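Local coordinates for extracellular solute-binding protein family 1 (Pseudothermotoga lettingae, PDB 5CI5) that probably captures sugars outside the cytoplasmic membrane for uptake by an ABC transporter, and is seen here with alpha-D-tagatopyranose bound, at residues 267-272 with 354-359. Sequence-based numbering, arbitrary orientation.
With T6T (alpha-D-tagatopyranose), chain C.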
loop_
_atom_site.group_PDB
_atom_site.type_symbol
_atom_site.label_atom_id
_atom_site.label_comp_id
_atom_site.label_asym_id
_atom_site.label_seq_id
_atom_site.Cartn_x
_atom_site.Cartn_y
_atom_site.Cartn_z
ATOM N N TRP A 267 -2.961 2.962 -7.125
ATOM C CA TRP A 267 -2.643 4.318 -6.640
ATOM C C TRP A 267 -1.553 4.981 -7.487
ATOM O O TRP A 267 -1.459 6.212 -7.544
ATOM C CB TRP A 267 -2.209 4.292 -5.167
ATOM C CG TRP A 267 -0.858 3.703 -4.976
ATOM C CD1 TRP A 267 0.318 4.382 -4.865
ATOM C CD2 TRP A 267 -0.530 2.316 -4.880
ATOM N NE1 TRP A 267 1.364 3.505 -4.724
ATOM C CE2 TRP A 267 0.874 2.224 -4.733
ATOM C CE3 TRP A 267 -1.283 1.136 -4.909
ATOM C CZ2 TRP A 267 1.528 1.004 -4.626
ATOM C CZ3 TRP A 267 -0.631 -0.066 -4.780
ATOM C CH2 TRP A 267 0.761 -0.127 -4.635
ATOM N N SER A 268 -0.732 4.163 -8.142
ATOM C CA SER A 268 0.366 4.640 -8.944
ATOM C C SER A 268 -0.089 5.401 -10.167
ATOM O O SER A 268 0.657 6.212 -10.709
ATOM C CB SER A 268 1.234 3.483 -9.431
ATOM O OG SER A 268 1.647 2.655 -8.370
ATOM N N PHE A 269 -1.296 5.101 -10.636
ATOM C CA PHE A 269 -1.700 5.573 -11.953
ATOM C C PHE A 269 -1.851 7.102 -12.031
ATOM O O PHE A 269 -1.197 7.720 -12.876
ATOM C CB PHE A 269 -2.982 4.877 -12.390
ATOM C CG PHE A 269 -2.893 3.373 -12.448
ATOM C CD1 PHE A 269 -1.679 2.696 -12.477
ATOM C CD2 PHE A 269 -4.055 2.630 -12.502
ATOM C CE1 PHE A 269 -1.645 1.306 -12.553
ATOM C CE2 PHE A 269 -4.006 1.241 -12.586
ATOM C CZ PHE A 269 -2.817 0.583 -12.605
ATOM N N PRO A 270 -2.664 7.727 -11.159
ATOM C CA PRO A 270 -2.726 9.197 -11.245
ATOM C C PRO A 270 -1.397 9.867 -10.919
ATOM O O PRO A 270 -1.070 10.941 -11.459
ATOM C CB PRO A 270 -3.810 9.567 -10.219
ATOM C CG PRO A 270 -3.896 8.378 -9.284
ATOM C CD PRO A 270 -3.626 7.193 -10.179
ATOM N N LEU A 271 -0.619 9.232 -10.050
ATOM C CA LEU A 271 0.631 9.843 -9.612
ATOM C C LEU A 271 1.682 9.816 -10.716
ATOM O O LEU A 271 2.391 10.799 -10.913
ATOM C CB LEU A 271 1.148 9.147 -8.352
ATOM C CG LEU A 271 0.168 9.250 -7.172
ATOM C CD1 LEU A 271 0.660 8.409 -5.986
ATOM C CD2 LEU A 271 -0.059 10.682 -6.720
ATOM N N ILE A 272 1.793 8.717 -11.439
ATOM C CA ILE A 272 2.831 8.640 -12.468
ATOM C C ILE A 272 2.448 9.573 -13.617
ATOM O O ILE A 272 3.324 10.204 -14.215
ATOM C CB ILE A 272 3.069 7.183 -12.956
ATOM C CG1 ILE A 272 4.453 7.084 -13.622
ATOM C CG2 ILE A 272 1.930 6.655 -13.856
ATOM C CD1 ILE A 272 4.862 5.683 -14.057
ATOM N N ASP A 354 -10.240 -0.541 -19.259
ATOM C CA ASP A 354 -8.785 -0.421 -19.280
ATOM C C ASP A 354 -8.178 -1.772 -18.953
ATOM O O ASP A 354 -8.578 -2.387 -17.968
ATOM C CB ASP A 354 -8.360 0.651 -18.268
ATOM C CG ASP A 354 -6.860 0.854 -18.193
ATOM O OD1 ASP A 354 -6.074 0.010 -18.682
ATOM O OD2 ASP A 354 -6.466 1.884 -17.614
ATOM N N VAL A 355 -7.227 -2.254 -19.754
ATOM C CA VAL A 355 -6.642 -3.577 -19.486
ATOM C C VAL A 355 -5.916 -3.595 -18.157
ATOM O O VAL A 355 -5.922 -4.631 -17.471
ATOM C CB VAL A 355 -5.664 -4.053 -20.597
ATOM C CG1 VAL A 355 -4.453 -3.150 -20.705
ATOM C CG2 VAL A 355 -5.223 -5.501 -20.328
ATOM N N LYS A 356 -5.322 -2.463 -17.767
ATOM C CA LYS A 356 -4.643 -2.385 -16.480
ATOM C C LYS A 356 -5.577 -2.854 -15.383
ATOM O O LYS A 356 -5.198 -3.544 -14.449
ATOM C CB LYS A 356 -4.177 -0.956 -16.146
ATOM C CG LYS A 356 -3.053 -0.439 -16.995
ATOM C CD LYS A 356 -2.381 0.807 -16.376
ATOM C CE LYS A 356 -3.360 1.943 -16.059
ATOM N NZ LYS A 356 -3.889 2.587 -17.272
ATOM N N TRP A 357 -6.832 -2.479 -15.502
ATOM C CA TRP A 357 -7.756 -2.757 -14.411
ATOM C C TRP A 357 -8.282 -4.194 -14.428
ATOM O O TRP A 357 -8.643 -4.731 -13.378
ATOM C CB TRP A 357 -8.892 -1.752 -14.449
ATOM C CG TRP A 357 -8.429 -0.488 -13.873
ATOM C CD1 TRP A 357 -7.890 0.557 -14.529
ATOM C CD2 TRP A 357 -8.422 -0.140 -12.484
ATOM N NE1 TRP A 357 -7.556 1.556 -13.646
ATOM C CE2 TRP A 357 -7.875 1.139 -12.377
ATOM C CE3 TRP A 357 -8.831 -0.801 -11.316
ATOM C CZ2 TRP A 357 -7.729 1.788 -11.158
ATOM C CZ3 TRP A 357 -8.677 -0.159 -10.109
ATOM C CH2 TRP A 357 -8.145 1.120 -10.039
ATOM N N GLN A 358 -8.283 -4.836 -15.590
ATOM C CA GLN A 358 -8.696 -6.231 -15.650
ATOM C C GLN A 358 -7.804 -7.059 -14.758
ATOM O O GLN A 358 -8.266 -7.917 -14.001
ATOM C CB GLN A 358 -8.639 -6.772 -17.085
ATOM C CG GLN A 358 -9.117 -8.225 -17.214
ATOM C CD GLN A 358 -8.170 -9.087 -18.032
ATOM O OE1 GLN A 358 -7.515 -9.987 -17.495
ATOM N NE2 GLN A 358 -8.089 -8.815 -19.336
ATOM N N ILE A 359 -6.513 -6.775 -14.852
ATOM C CA ILE A 359 -5.515 -7.493 -14.111
ATOM C C ILE A 359 -5.675 -7.261 -12.600
ATOM O O ILE A 359 -5.509 -8.168 -11.781
ATOM C CB ILE A 359 -4.106 -7.061 -14.612
ATOM C CG1 ILE A 359 -3.970 -7.415 -16.106
ATOM C CG2 ILE A 359 -3.049 -7.726 -13.817
ATOM C CD1 ILE A 359 -2.733 -6.824 -16.840
HETATM O O3 T6T C . -1.117 0.068 -0.238
HETATM C C3 T6T C . -1.205 1.281 0.503
HETATM C C4 T6T C . -0.856 0.989 1.962
HETATM O O4 T6T C . -1.685 -0.069 2.462
HETATM C C5 T6T C . 0.607 0.610 2.028
HETATM O O5 T6T C . 0.987 0.336 3.378
HETATM C C6 T6T C . 1.468 1.717 1.430
HETATM O O6 T6T C . 1.086 1.918 0.070
HETATM C C2 T6T C . -0.284 2.298 -0.091
HETATM O O2 T6T C . -0.501 3.566 0.540
HETATM C C1 T6T C . -0.530 2.461 -1.607
HETATM O O1 T6T C . -1.838 2.762 -1.928
#
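Between segments 267-272 and 354-359 the CA atoms come nearest at Phe269 and Lys356, yet stand 9.6 Å apart, so side chains alone bridge the gap. Lys356 CE sits 3.6 Å from the centroid of the Phe269 ring and 10° off its normal, a CH-pi contact. Bends at chi3 and chi4 fold the lysine chain across that face, placing Lys356 NZ 4.9 Å from the Phe269 ring centroid in a cation-pi interaction. Lys356 NZ also meets the syn lone pair of Asp354 OD2 at 2.7 Å, a salt bridge, while Asp354 OD1 caps the helix by accepting from Lys356 N. Trp357 meets the phenyl edge: planes at 84° define an offset edge-to-face pair, with Phe269 CE2 3.7 Å from Trp357 NE1. On the sugar side, Trp267 lays its indole against the ligand, T6T C1 lying 3.3 Å from Trp267 CD2 over one face, and Ser268 OG lies toward the rim of the opposite face. An alanine in place of Trp267 would probably leave the C1-O1 arm of the sugar without its aromatic platform. Asp354 thus ties down the ammonium that Phe269 receives, consistent with a salt bridge and an aromatic face sharing one charge beside the helix that follows the sugar-contacting Trp267.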